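Local coordinates for protein 3-keto-5-aminohexanoate cleavage enzyme (Ralstonia eutropha, PDB 3C6C) that belongs to the beta-keto acid cleavage enzyme family and probably cleaves 3-keto-5-aminohexanoate with a metal ion bound at the mouth of a TIM barrel, at residues K23-T27 with G61-A65; C28-G32 with I50-C54; M251-A255 with R288-I293; V266-N271 with A280-V286. All blocks are in the same frame, centred on the assembly; numbering follows the deposited sequence. Where two conformers were deposited one is given.

Contact 1: K23-T27 with G61-A65; sequences KVILT and GASVA
L26 and S63 meet where the parallel strands 23-29 and 64-70 of a beta-alpha-beta unit in the TIM barrel start to pair. The tight part is the backbone of L26, whose N and O are both bonded to 61-65. Its carbonyl O takes two donors: S63 N at 2.7 Å, in the carbonyl plane, and V64 N at 3.1 Å, tilted 24° from that plane. L26 N gives a nearly straight bond (169°) to S63 OG, 3.0 Å away, and this hydroxyl is also bonded to the carbonyl of A301. OG, set beside the serine's own backbone N (chi1 -38°), is brought up to L26 N just before the T27-V64 pair. On one flank I25 CG2 packs against S63 CB and V64 CG2; on another, L26 CD2 lies 3.9 Å from A62 CB. Towards the N terminus the chains diverge. K23 is partly exposed and makes no contact with 61-65, and G61, just past the helix in a Schellman motif, also stands apart. At the paired end T27 OG1 rests 3.4 Å from V64 CB, and the hydrogen on T27 CA is directed at V64 O, with 3.2 Å between CA and O.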
ATOM      1  N   LYS A  23      24.878  -1.833  -5.438  1.00 25.67           N
ATOM      2  CA  LYS A  23      25.752  -0.903  -4.745  1.00 24.45           C
ATOM      3  C   LYS A  23      24.917   0.281  -4.268  1.00 23.98           C
ATOM      4  O   LYS A  23      24.380   1.043  -5.063  1.00 26.66           O
ATOM      5  CB  LYS A  23      26.888  -0.402  -5.644  1.00 24.46           C
ATOM      6  CG  LYS A  23      27.743  -1.499  -6.275  1.00 24.68           C
ATOM      7  CD  LYS A  23      28.866  -1.947  -5.402  1.00 31.33           C
ATOM      8  N   VAL A  24      24.840   0.414  -2.953  1.00 19.50           N
ATOM      9  CA  VAL A  24      24.039   1.439  -2.305  1.00 17.61           C
ATOM     10  C   VAL A  24      24.884   2.676  -2.030  1.00 17.93           C
ATOM     11  O   VAL A  24      25.959   2.588  -1.433  1.00 16.65           O
ATOM     12  CB  VAL A  24      23.479   0.905  -0.958  1.00 16.33           C
ATOM     13  CG1 VAL A  24      22.689   1.996  -0.188  1.00 15.09           C
ATOM     14  CG2 VAL A  24      22.679  -0.377  -1.183  1.00 15.88           C
ATOM     15  N   ILE A  25      24.418   3.826  -2.503  1.00 17.24           N
ATOM     16  CA  ILE A  25      25.120   5.100  -2.242  1.00 16.00           C
ATOM     17  C   ILE A  25      24.809   5.502  -0.812  1.00 16.83           C
ATOM     18  O   ILE A  25      23.653   5.567  -0.405  1.00 17.84           O
ATOM     19  CB  ILE A  25      24.730   6.239  -3.219  1.00 16.91           C
ATOM     20  CG1 ILE A  25      25.020   5.804  -4.656  1.00 16.62           C
ATOM     21  CG2 ILE A  25      25.473   7.532  -2.846  1.00 15.80           C
ATOM     22  CD1 ILE A  25      24.510   6.760  -5.764  1.00 16.14           C
ATOM     23  N   LEU A  26      25.876   5.751  -0.065  1.00 15.82           N
ATOM     24  CA  LEU A  26      25.757   6.221   1.331  1.00 15.94           C
ATOM     25  C   LEU A  26      26.394   7.586   1.457  1.00 17.12           C
ATOM     26  O   LEU A  26      27.600   7.798   1.159  1.00 17.24           O
ATOM     27  CB  LEU A  26      26.415   5.241   2.296  1.00 16.00           C
ATOM     28  CG  LEU A  26      26.311   5.446   3.858  1.00 17.55           C
ATOM     29  CD1 LEU A  26      26.733   4.156   4.589  1.00 26.21           C
ATOM     30  CD2 LEU A  26      27.127   6.643   4.393  1.00 21.15           C
ATOM     31  N   THR A  27      25.535   8.506   1.881  1.00 15.75           N
ATOM     32  CA  THR A  27      25.906   9.886   2.207  1.00 16.41           C
ATOM     33  C   THR A  27      26.005  10.048   3.720  1.00 16.83           C
ATOM     34  O   THR A  27      25.146   9.598   4.485  1.00 17.71           O
ATOM     35  CB  THR A  27      24.901  10.900   1.653  1.00 19.37           C
ATOM     36  OG1 THR A  27      24.839  10.763   0.252  1.00 18.28           O
ATOM     37  CG2 THR A  27      25.295  12.369   2.015  1.00 21.04           C
ATOM     38  N   GLY A  61      33.800   4.146   4.640  1.00 17.27           N
ATOM     39  CA  GLY A  61      33.141   3.677   3.426  1.00 17.94           C
ATOM     40  C   GLY A  61      32.078   4.570   2.785  1.00 18.18           C
ATOM     41  O   GLY A  61      31.416   4.181   1.830  1.00 17.37           O
ATOM     42  N   ALA A  62      31.915   5.780   3.286  1.00 17.99           N
ATOM     43  CA  ALA A  62      30.911   6.710   2.732  1.00 16.41           C
ATOM     44  C   ALA A  62      31.236   7.093   1.285  1.00 17.40           C
ATOM     45  O   ALA A  62      32.392   7.295   0.916  1.00 17.30           O
ATOM     46  CB  ALA A  62      30.736   7.951   3.608  1.00 18.17           C
ATOM     47  N   SER A  63      30.174   7.198   0.500  1.00 17.99           N
ATOM     48  CA  SER A  63      30.258   7.535  -0.928  1.00 15.66           C
ATOM     49  C   SER A  63      30.326   9.052  -1.140  1.00 17.87           C
ATOM     50  O   SER A  63      30.988   9.543  -2.052  1.00 17.63           O
ATOM     51  CB  SER A  63      29.039   7.010  -1.703  1.00 17.08           C
ATOM     52  OG  SER A  63      28.604   5.728  -1.250  1.00 16.04           O
ATOM     53  N   VAL A  64      29.565   9.740  -0.302  1.00 16.97           N
ATOM     54  CA  VAL A  64      29.301  11.168  -0.387  1.00 17.15           C
ATOM     55  C   VAL A  64      29.319  11.785   1.017  1.00 16.46           C
ATOM     56  O   VAL A  64      28.873  11.146   1.991  1.00 17.33           O
ATOM     57  CB  VAL A  64      27.890  11.453  -1.059  1.00 19.06           C
ATOM     58  CG1 VAL A  64      27.678  12.960  -1.301  1.00 19.05           C
ATOM     59  CG2 VAL A  64      27.703  10.660  -2.393  1.00 15.81           C
ATOM     60  N   ALA A  65      29.810  13.018   1.101  1.00 16.07           N
ATOM     61  CA  ALA A  65      29.745  13.853   2.320  1.00 19.35           C
ATOM     62  C   ALA A  65      28.835  15.053   2.081  1.00 17.91           C
ATOM     63  O   ALA A  65      29.069  15.837   1.150  1.00 17.98           O
ATOM     64  CB  ALA A  65      31.146  14.339   2.756  1.00 19.13           C
TER

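Contact 2: C28-G32 with I50-C54; sequences CAVTG and IADAC
V30 fills the gap between the end of strand 23-29 and helix 47-60, and nearly everything that crosses here is apolar. Its CB lies 3.9 Å from A53 CB, and its two methyls then part company. With chi1 at -66°, CG1 stands beside the valine's own backbone N and lies over the A53 carbonyl, while CG2 turns the other way, 4.0 Å from I50 CG2 and 4.1 Å from C54 SG. T31 adds a second apolar touch: its methyl CG2 is 3.9 Å from I50 CD1, the two side chains crossing at about a right angle.

The polar atoms of T31 bond to other parts of the chain. OG1, anti to its own nitrogen, is bonded to the carbonyl of P44, and T31 O accepts from R70. On the helix, C54 N bonds back to I50 O in the ordinary way, and the thiol also packs on A65 and I67 of strand 64-70, the one that follows this helix in the beta-alpha-beta unit.

The chemistry is thus divided. Shape and burial of aliphatic carbon, with the C54 sulfur beside it, join helix 47-60 to the residues that leave the strand, while the polar atoms of T31 are bonded to P44 and R70 rather than to the helix.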
ATOM      1  N   CYS A  28      27.101  10.655   4.136  1.00 16.56           N
ATOM      2  CA  CYS A  28      27.271  11.069   5.528  1.00 15.01           C
ATOM      3  C   CYS A  28      27.154  12.565   5.676  1.00 17.99           C
ATOM      4  O   CYS A  28      27.943  13.323   5.095  1.00 16.79           O
ATOM      5  CB  CYS A  28      28.583  10.599   6.107  1.00 15.53           C
ATOM      6  SG  CYS A  28      28.711  10.801   7.898  1.00 19.77           S
ATOM      7  N   ALA A  29      26.103  12.945   6.394  1.00 16.08           N
ATOM      8  CA  ALA A  29      25.762  14.334   6.717  1.00 16.39           C
ATOM      9  C   ALA A  29      26.467  14.656   8.019  1.00 16.11           C
ATOM     10  O   ALA A  29      26.014  14.302   9.089  1.00 16.36           O
ATOM     11  CB  ALA A  29      24.236  14.519   6.848  1.00 15.23           C
ATOM     12  N   VAL A  30      27.624  15.307   7.899  1.00 14.92           N
ATOM     13  CA  VAL A  30      28.618  15.302   8.976  1.00 15.98           C
ATOM     14  C   VAL A  30      28.348  16.254  10.158  1.00 16.22           C
ATOM     15  O   VAL A  30      28.866  16.020  11.263  1.00 17.25           O
ATOM     16  CB  VAL A  30      30.066  15.506   8.462  1.00 15.75           C
ATOM     17  CG1 VAL A  30      30.502  14.298   7.603  1.00 15.31           C
ATOM     18  CG2 VAL A  30      30.199  16.830   7.715  1.00 16.41           C
ATOM     19  N   THR A  31      27.556  17.318   9.966  1.00 17.64           N
ATOM     20  CA  THR A  31      27.359  18.252  11.102  1.00 16.13           C
ATOM     21  C   THR A  31      26.007  18.979  11.132  1.00 16.09           C
ATOM     22  O   THR A  31      25.410  19.154  12.178  1.00 17.09           O
ATOM     23  CB  THR A  31      28.559  19.261  11.217  1.00 19.65           C
ATOM     24  OG1 THR A  31      28.486  19.923  12.486  1.00 17.21           O
ATOM     25  CG2 THR A  31      28.601  20.298  10.064  1.00 17.25           C
ATOM     26  N   GLY A  32      25.576  19.462   9.976  1.00 17.27           N
ATOM     27  CA  GLY A  32      24.344  20.187   9.881  1.00 18.05           C
ATOM     28  C   GLY A  32      24.403  21.539  10.554  1.00 17.89           C
ATOM     29  O   GLY A  32      25.461  22.050  10.867  1.00 18.02           O
ATOM     30  N   ILE A  50      35.229  19.767  10.429  1.00 16.49           N
ATOM     31  CA  ILE A  50      34.182  19.340   9.471  1.00 16.97           C
ATOM     32  C   ILE A  50      34.813  18.547   8.326  1.00 17.68           C
ATOM     33  O   ILE A  50      34.324  17.507   7.946  1.00 16.27           O
ATOM     34  CB  ILE A  50      33.356  20.552   8.958  1.00 16.80           C
ATOM     35  CG1 ILE A  50      32.535  21.132  10.111  1.00 17.28           C
ATOM     36  CG2 ILE A  50      32.450  20.167   7.802  1.00 15.22           C
ATOM     37  CD1 ILE A  50      31.874  22.463   9.858  1.00 17.91           C
ATOM     38  N   ALA A  51      35.943  19.033   7.824  1.00 17.82           N
ATOM     39  CA  ALA A  51      36.717  18.309   6.811  1.00 17.71           C
ATOM     40  C   ALA A  51      37.183  16.982   7.382  1.00 15.71           C
ATOM     41  O   ALA A  51      37.094  15.946   6.727  1.00 16.99           O
ATOM     42  CB  ALA A  51      37.937  19.151   6.278  1.00 15.18           C
ATOM     43  N   ASP A  52      37.697  17.018   8.606  1.00 17.76           N
ATOM     44  CA  ASP A  52      38.202  15.797   9.254  1.00 16.79           C
ATOM     45  C   ASP A  52      37.079  14.748   9.308  1.00 17.46           C
ATOM     46  O   ASP A  52      37.299  13.558   9.091  1.00 20.40           O
ATOM     47  CB  ASP A  52      38.699  16.068  10.699  1.00 19.45           C
ATOM     48  CG  ASP A  52      40.088  16.728  10.746  1.00 26.99           C
ATOM     49  OD1 ASP A  52      40.746  16.856   9.693  1.00 25.91           O
ATOM     50  OD2 ASP A  52      40.496  17.130  11.868  1.00 24.81           O
ATOM     51  N   ALA A  53      35.864  15.224   9.552  1.00 16.14           N
ATOM     52  CA  ALA A  53      34.680  14.349   9.696  1.00 16.00           C
ATOM     53  C   ALA A  53      34.325  13.737   8.339  1.00 16.95           C
ATOM     54  O   ALA A  53      33.917  12.588   8.253  1.00 17.84           O
ATOM     55  CB  ALA A  53      33.478  15.126  10.291  1.00 17.17           C
ATOM     56  N   CYS A  54      34.498  14.515   7.270  1.00 15.43           N
ATOM     57  CA  CYS A  54      34.259  14.003   5.905  1.00 15.93           C
ATOM     58  C   CYS A  54      35.226  12.889   5.583  1.00 18.45           C
ATOM     59  O   CYS A  54      34.868  11.885   4.979  1.00 17.15           O
ATOM     60  CB  CYS A  54      34.382  15.116   4.835  1.00 18.22           C
ATOM     61  SG  CYS A  54      33.145  16.427   4.964  1.00 19.36           S
TER

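Contact 3: M251-A255 with R288-I293; sequences MPMMA and RARTVI
M251 meets R288 by way of the arginine's aliphatic stem and not its flat guanidinium, whose faces and edges take no part. No ring of the two segments takes part either; the selenomethionines do the filling. M251 SE lies 3.8 Å from R288 CG, and its methyl CE follows along CG and CB, the two side chains crossing at about a right angle.

M254 reaches in between the helices. Its CG leaves anti to the backbone N (chi1 178°), and bends at the next two torsions fold the end back so that it lies across the partner helix. CE comes within 3.8 Å of both A289 CA and V292 CB, SE sits 4.0 Å from I293 CG1, and CG is 4.0 Å from A289 CB. The small A289 lets the methyl come right down to its backbone. The next residue, A255, has CB 4.2 Å from V292 CG1.

Beneath, M254 and I293 also touch V264, and M251 and A289 touch V266, so strand 264-266 floors the interface. At the outer side H295 and L296 of a second subunit pack on M251, A255 and V292. Helix segments 10.5 Å apart and crossing at -38°, both running roughly the same way over a barrel strand, are the usual pairing of consecutive outer helices in a TIM barrel.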
HETATM    1  N   MSE A 251      18.665   4.747  11.762  1.00 13.92           N
HETATM    2  CA  MSE A 251      19.056   3.383  11.308  1.00 15.27           C
HETATM    3  C   MSE A 251      17.884   2.609  10.653  1.00 16.66           C
HETATM    4  O   MSE A 251      18.071   2.014   9.591  1.00 18.30           O
HETATM    5  CB  MSE A 251      19.763   2.583  12.407  1.00 15.69           C
HETATM    6  CG  MSE A 251      21.146   3.131  12.733  1.00 18.27           C
HETATM    7 SE   MSE A 251      22.425   3.218  11.257  0.75 13.48          SE
HETATM    8  CE  MSE A 251      23.683   4.492  11.960  1.00 20.51           C
ATOM      9  N   PRO A 252      16.682   2.616  11.265  1.00 16.99           N
ATOM     10  CA  PRO A 252      15.514   2.004  10.614  1.00 17.16           C
ATOM     11  C   PRO A 252      15.252   2.543   9.207  1.00 16.77           C
ATOM     12  O   PRO A 252      15.002   1.774   8.272  1.00 15.02           O
ATOM     13  CB  PRO A 252      14.365   2.348  11.585  1.00 17.31           C
ATOM     14  CG  PRO A 252      15.061   2.373  12.906  1.00 18.77           C
ATOM     15  CD  PRO A 252      16.331   3.116  12.603  1.00 19.93           C
HETATM   16  N   MSE A 253      15.323   3.857   9.030  1.00 17.83           N
HETATM   17  CA  MSE A 253      15.023   4.405   7.707  1.00 18.66           C
HETATM   18  C   MSE A 253      16.111   4.075   6.691  1.00 17.73           C
HETATM   19  O   MSE A 253      15.841   3.860   5.514  1.00 17.11           O
HETATM   20  CB  MSE A 253      14.736   5.900   7.745  1.00 19.83           C
HETATM   21  CG  MSE A 253      13.375   6.256   8.385  1.00 21.76           C
HETATM   22 SE   MSE A 253      11.760   5.392   7.724  0.75 12.60          SE
HETATM   23  CE  MSE A 253      11.648   3.908   8.743  1.00 19.94           C
HETATM   24  N   MSE A 254      17.345   4.005   7.163  1.00 14.44           N
HETATM   25  CA  MSE A 254      18.467   3.577   6.314  1.00 15.41           C
HETATM   26  C   MSE A 254      18.237   2.154   5.782  1.00 15.77           C
HETATM   27  O   MSE A 254      18.335   1.884   4.574  1.00 16.34           O
HETATM   28  CB  MSE A 254      19.787   3.653   7.113  1.00 15.05           C
HETATM   29  CG  MSE A 254      21.079   3.189   6.384  1.00 15.49           C
HETATM   30 SE   MSE A 254      21.345   1.291   6.431  0.75 12.44          SE
HETATM   31  CE  MSE A 254      21.284   0.967   8.330  1.00 16.26           C
ATOM     32  N   ALA A 255      17.900   1.249   6.692  1.00 17.39           N
ATOM     33  CA  ALA A 255      17.712  -0.156   6.303  1.00 15.39           C
ATOM     34  C   ALA A 255      16.517  -0.270   5.350  1.00 16.27           C
ATOM     35  O   ALA A 255      16.532  -1.015   4.355  1.00 14.56           O
ATOM     36  CB  ALA A 255      17.543  -1.096   7.549  1.00 16.81           C
ATOM     37  N   ARG A 288      28.232   1.386  11.003  1.00 17.26           N
ATOM     38  CA  ARG A 288      27.024   0.633  11.402  0.50 17.27           C
ATOM     39  C   ARG A 288      26.122   0.386  10.198  1.00 17.38           C
ATOM     40  O   ARG A 288      25.640  -0.719   9.979  1.00 17.97           O
ATOM     41  CB  ARG A 288      26.258   1.345  12.530  0.50 18.71           C
ATOM     42  CG  ARG A 288      24.870   0.766  12.849  0.50 17.39           C
ATOM     43  CD  ARG A 288      24.437   1.106  14.289  0.50 25.01           C
ATOM     44  NE  ARG A 288      25.464   0.584  15.184  0.50 28.22           N
ATOM     45  CZ  ARG A 288      25.457   0.663  16.508  0.50 23.36           C
ATOM     46  NH1 ARG A 288      24.486   1.288  17.149  0.50 26.30           N
ATOM     47  NH2 ARG A 288      26.459   0.122  17.185  0.50 27.84           N
ATOM     48  N   ALA A 289      25.930   1.434   9.411  1.00 14.94           N
ATOM     49  CA  ALA A 289      25.054   1.385   8.221  1.00 13.12           C
ATOM     50  C   ALA A 289      25.636   0.414   7.179  1.00 15.10           C
ATOM     51  O   ALA A 289      24.950  -0.417   6.575  1.00 16.82           O
ATOM     52  CB  ALA A 289      24.867   2.825   7.634  1.00 13.79           C
ATOM     53  N   ARG A 290      26.946   0.508   7.040  1.00 16.85           N
ATOM     54  CA  ARG A 290      27.693  -0.341   6.084  1.00 16.33           C
ATOM     55  C   ARG A 290      27.559  -1.818   6.428  1.00 15.62           C
ATOM     56  O   ARG A 290      27.315  -2.680   5.555  1.00 15.76           O
ATOM     57  CB  ARG A 290      29.155   0.093   5.982  1.00 16.50           C
ATOM     58  CG  ARG A 290      29.987  -0.831   5.113  1.00 17.15           C
ATOM     59  CD  ARG A 290      31.364  -0.279   4.976  1.00 20.10           C
ATOM     60  NE  ARG A 290      32.263  -1.272   4.412  1.00 23.02           N
ATOM     61  CZ  ARG A 290      33.568  -1.091   4.274  1.00 28.90           C
ATOM     62  NH1 ARG A 290      34.121   0.061   4.619  1.00 24.96           N
ATOM     63  NH2 ARG A 290      34.311  -2.055   3.755  1.00 30.62           N
ATOM     64  N   THR A 291      27.688  -2.101   7.718  1.00 14.64           N
ATOM     65  CA  THR A 291      27.540  -3.463   8.233  1.00 13.58           C
ATOM     66  C   THR A 291      26.153  -4.042   7.933  1.00 15.38           C
ATOM     67  O   THR A 291      26.008  -5.167   7.454  1.00 15.61           O
ATOM     68  CB  THR A 291      27.867  -3.528   9.736  1.00 15.85           C
ATOM     69  OG1 THR A 291      29.258  -3.233   9.922  1.00 17.02           O
ATOM     70  CG2 THR A 291      27.549  -4.920  10.306  1.00 18.26           C
ATOM     71  N   VAL A 292      25.131  -3.235   8.180  1.00 14.97           N
ATOM     72  CA  VAL A 292      23.761  -3.632   7.890  1.00 15.28           C
ATOM     73  C   VAL A 292      23.582  -3.930   6.393  1.00 15.17           C
ATOM     74  O   VAL A 292      23.087  -4.995   5.996  1.00 15.07           O
ATOM     75  CB  VAL A 292      22.711  -2.601   8.403  1.00 15.33           C
ATOM     76  CG1 VAL A 292      21.318  -2.955   7.808  1.00 14.78           C
ATOM     77  CG2 VAL A 292      22.683  -2.569   9.971  1.00 16.37           C
ATOM     78  N   ILE A 293      24.023  -3.005   5.562  1.00 15.01           N
ATOM     79  CA  ILE A 293      23.897  -3.130   4.083  1.00 16.18           C
ATOM     80  C   ILE A 293      24.576  -4.412   3.566  1.00 17.60           C
ATOM     81  O   ILE A 293      24.028  -5.167   2.763  1.00 15.76           O
ATOM     82  CB  ILE A 293      24.436  -1.825   3.381  1.00 14.69           C
ATOM     83  CG1 ILE A 293      23.473  -0.656   3.673  1.00 16.28           C
ATOM     84  CG2 ILE A 293      24.625  -2.009   1.854  1.00 15.55           C
ATOM     85  CD1 ILE A 293      24.081   0.728   3.370  1.00 17.69           C
TER

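Contact 4: V266-N271 with A280-V286; sequences VGLEDN and ATNGQLV. With NI (nickel (II) ion), chain B.
The loop after barrel strand 264-266 carries the metal ligand E269, and this contact fastens that loop to the start of helix 282-295. E269 OE2 binds the nickel ion at 2.2 Å; three waters, H66 and H68 complete its shell.

The hydrogen bond across the contact is made by the amide of N282; chi1 -79° sets its CG beside the backbone N, bringing the amide to the loop. Its OD1 accepts from L268 N at 3.0 Å (162°), with the donor tilted 31° from the plane of the amide, and lies close to G267 CA as well. ND2 of the same group goes to V30 O, which should fix its rotation. L268 leans on it, CD1 3.4 Å from N282 ND2, and sends CD2 to 3.4 Å from A280 O. L285 comes in from the helix with CD1 over the G267 backbone, 3.6 Å from G267 C, and turns CD2 to N271 ND2, which is bonded to Y273 O and Q250 OE1. V266 CG2 closes the row against L285 CB, 4.0 Å away.

The helix start is itself set by a capping box: Q284 N bonds to T281 OG1 at 3.0 Å, and T281 N returns a bond to Q284 OE1.

Around this core Q250 at the start of helix 250-260 also binds G267 O, while N282 and V286 pack on strand 23-29 and helix 47-60.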
ATOM      1  N   VAL A 266      23.322   8.731   6.677  1.00 15.48           N
ATOM      2  CA  VAL A 266      23.519   8.841   8.109  1.00 16.57           C
ATOM      3  C   VAL A 266      24.355  10.064   8.439  1.00 16.74           C
ATOM      4  O   VAL A 266      24.686  10.849   7.555  1.00 17.54           O
ATOM      5  CB  VAL A 266      24.138   7.532   8.714  1.00 19.12           C
ATOM      6  CG1 VAL A 266      23.197   6.317   8.459  1.00 14.94           C
ATOM      7  CG2 VAL A 266      25.568   7.238   8.222  1.00 15.90           C
ATOM      8  N   GLY A 267      24.675  10.218   9.724  1.00 17.43           N
ATOM      9  CA  GLY A 267      25.500  11.343  10.167  1.00 17.00           C
ATOM     10  C   GLY A 267      24.987  12.136  11.342  1.00 16.69           C
ATOM     11  O   GLY A 267      23.820  12.106  11.670  1.00 17.56           O
ATOM     12  N   LEU A 268      25.907  12.907  11.921  1.00 17.12           N
ATOM     13  CA  LEU A 268      25.623  13.716  13.107  1.00 16.47           C
ATOM     14  C   LEU A 268      24.651  14.873  12.836  1.00 17.32           C
ATOM     15  O   LEU A 268      24.085  15.439  13.772  1.00 17.99           O
ATOM     16  CB  LEU A 268      26.925  14.235  13.737  1.00 16.12           C
ATOM     17  CG  LEU A 268      27.875  13.178  14.291  1.00 16.02           C
ATOM     18  CD1 LEU A 268      29.145  13.867  14.806  1.00 15.16           C
ATOM     19  CD2 LEU A 268      27.181  12.377  15.383  1.00 17.92           C
ATOM     20  N   GLU A 269      24.481  15.220  11.555  1.00 17.80           N
ATOM     21  CA  GLU A 269      23.484  16.212  11.161  1.00 16.39           C
ATOM     22  C   GLU A 269      22.091  15.758  11.599  1.00 18.75           C
ATOM     23  O   GLU A 269      21.227  16.564  11.962  1.00 17.98           O
ATOM     24  CB  GLU A 269      23.506  16.465   9.640  1.00 17.18           C
ATOM     25  CG  GLU A 269      22.361  17.334   9.164  1.00 16.93           C
ATOM     26  CD  GLU A 269      22.612  17.936   7.789  1.00 21.47           C
ATOM     27  OE1 GLU A 269      23.761  17.925   7.303  1.00 20.92           O
ATOM     28  OE2 GLU A 269      21.640  18.415   7.190  1.00 20.76           O
ATOM     29  N   ASP A 270      21.890  14.445  11.590  1.00 17.61           N
ATOM     30  CA  ASP A 270      20.562  13.830  11.742  1.00 17.46           C
ATOM     31  C   ASP A 270      20.329  13.104  13.072  1.00 16.71           C
ATOM     32  O   ASP A 270      19.198  12.885  13.467  1.00 16.90           O
ATOM     33  CB  ASP A 270      20.294  12.822  10.622  1.00 19.15           C
ATOM     34  CG  ASP A 270      20.379  13.422   9.250  1.00 17.60           C
ATOM     35  OD1 ASP A 270      20.057  14.631   9.093  1.00 19.21           O
ATOM     36  OD2 ASP A 270      20.765  12.669   8.310  1.00 19.00           O
ATOM     37  N   ASN A 271      21.421  12.735  13.722  1.00 16.00           N
ATOM     38  CA  ASN A 271      21.399  11.927  14.926  1.00 19.29           C
ATOM     39  C   ASN A 271      22.728  11.984  15.632  1.00 17.18           C
ATOM     40  O   ASN A 271      23.750  11.716  15.022  1.00 17.31           O
ATOM     41  CB  ASN A 271      21.113  10.461  14.554  1.00 16.96           C
ATOM     42  CG  ASN A 271      21.356   9.516  15.711  1.00 19.06           C
ATOM     43  OD1 ASN A 271      20.912   9.767  16.840  1.00 16.37           O
ATOM     44  ND2 ASN A 271      22.037   8.431  15.438  1.00 20.53           N
ATOM     45  N   ALA A 280      27.797   9.292  19.228  1.00 17.09           N
ATOM     46  CA  ALA A 280      28.480   8.714  18.051  1.00 17.65           C
ATOM     47  C   ALA A 280      29.474   9.667  17.403  1.00 17.64           C
ATOM     48  O   ALA A 280      29.358  10.894  17.475  1.00 17.85           O
ATOM     49  CB  ALA A 280      27.446   8.288  16.984  1.00 15.80           C
ATOM     50  N   THR A 281      30.446   9.069  16.729  1.00 16.93           N
ATOM     51  CA  THR A 281      31.160   9.766  15.661  1.00 16.58           C
ATOM     52  C   THR A 281      30.491   9.469  14.306  1.00 18.33           C
ATOM     53  O   THR A 281      29.772   8.484  14.136  1.00 15.55           O
ATOM     54  CB  THR A 281      32.650   9.335  15.565  1.00 18.39           C
ATOM     55  OG1 THR A 281      32.728   8.001  15.020  1.00 17.02           O
ATOM     56  CG2 THR A 281      33.405   9.449  16.965  1.00 18.54           C
ATOM     57  N   ASN A 282      30.779  10.309  13.322  1.00 16.10           N
ATOM     58  CA  ASN A 282      30.292  10.085  11.959  1.00 16.42           C
ATOM     59  C   ASN A 282      30.779   8.752  11.439  1.00 15.44           C
ATOM     60  O   ASN A 282      30.009   7.987  10.881  1.00 17.01           O
ATOM     61  CB  ASN A 282      30.686  11.207  11.011  1.00 15.56           C
ATOM     62  CG  ASN A 282      29.792  12.419  11.153  1.00 16.15           C
ATOM     63  OD1 ASN A 282      28.610  12.368  10.812  1.00 16.74           O
ATOM     64  ND2 ASN A 282      30.359  13.521  11.650  1.00 16.16           N
ATOM     65  N   GLY A 283      32.045   8.440  11.695  1.00 15.58           N
ATOM     66  CA  GLY A 283      32.614   7.160  11.269  1.00 16.02           C
ATOM     67  C   GLY A 283      31.881   5.963  11.810  1.00 14.95           C
ATOM     68  O   GLY A 283      31.643   4.966  11.124  1.00 16.68           O
ATOM     69  N   GLN A 284      31.488   6.067  13.065  1.00 16.36           N
ATOM     70  CA  GLN A 284      30.794   4.944  13.702  1.00 16.50           C
ATOM     71  C   GLN A 284      29.423   4.721  13.050  1.00 15.70           C
ATOM     72  O   GLN A 284      28.971   3.608  12.848  1.00 15.03           O
ATOM     73  CB  GLN A 284      30.654   5.198  15.206  1.00 17.90           C
ATOM     74  CG  GLN A 284      31.951   5.025  15.905  1.00 15.67           C
ATOM     75  CD  GLN A 284      31.968   5.582  17.310  1.00 22.07           C
ATOM     76  OE1 GLN A 284      31.043   6.254  17.745  1.00 19.30           O
ATOM     77  NE2 GLN A 284      33.064   5.321  18.016  1.00 28.11           N
ATOM     78  N   LEU A 285      28.773   5.809  12.719  1.00 14.48           N
ATOM     79  CA  LEU A 285      27.435   5.760  12.095  1.00 16.15           C
ATOM     80  C   LEU A 285      27.529   5.146  10.704  1.00 14.76           C
ATOM     81  O   LEU A 285      26.721   4.310  10.323  1.00 16.23           O
ATOM     82  CB  LEU A 285      26.776   7.140  12.057  1.00 17.30           C
ATOM     83  CG  LEU A 285      26.412   7.774  13.404  1.00 15.70           C
ATOM     84  CD1 LEU A 285      25.849   9.199  13.185  1.00 15.10           C
ATOM     85  CD2 LEU A 285      25.439   6.868  14.243  1.00 17.83           C
ATOM     86  N   VAL A 286      28.557   5.557   9.958  1.00 15.18           N
ATOM     87  CA  VAL A 286      28.823   5.004   8.635  1.00 16.41           C
ATOM     88  C   VAL A 286      29.116   3.513   8.748  1.00 15.47           C
ATOM     89  O   VAL A 286      28.637   2.700   7.966  1.00 16.21           O
ATOM     90  CB  VAL A 286      29.988   5.742   7.902  1.00 15.08           C
ATOM     91  CG1 VAL A 286      30.358   4.995   6.617  1.00 17.54           C
ATOM     92  CG2 VAL A 286      29.608   7.225   7.546  1.00 14.89           C
TER
HETATM   93 NI    NI B 298      21.603  19.501   5.281  0.70 21.29          NI
HETATM   94  O   HOH W   1      19.982  20.390   6.452  1.00 33.59           O
HETATM   95  O   HOH W   2      20.831  20.688   3.729  1.00 24.14           O
HETATM   96  O   HOH W   3      19.817  18.132   4.457  1.00 24.33           O

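How the contacts relate
Strand 23-29 enters first, and contacts 1 and 2 both use it. Contact 1 closes the long loop back to strand 64-70, and contact 2 closes a shorter one within it, to helix 47-60, so one beta-alpha-beta unit is tied twice. Far along the chain the pattern recurs: contact 3 joins helices 250-260 and 282-295, and contact 4 lies within that loop. The two pairs are in series and do not cross. They meet in space because strand 264-266 pairs with 23-29, closing the barrel: V266 N reaches T27 O, and A29 N reaches V266 O. Contacts 2 and 4 face the metal end, contact 3 the outer helical layer.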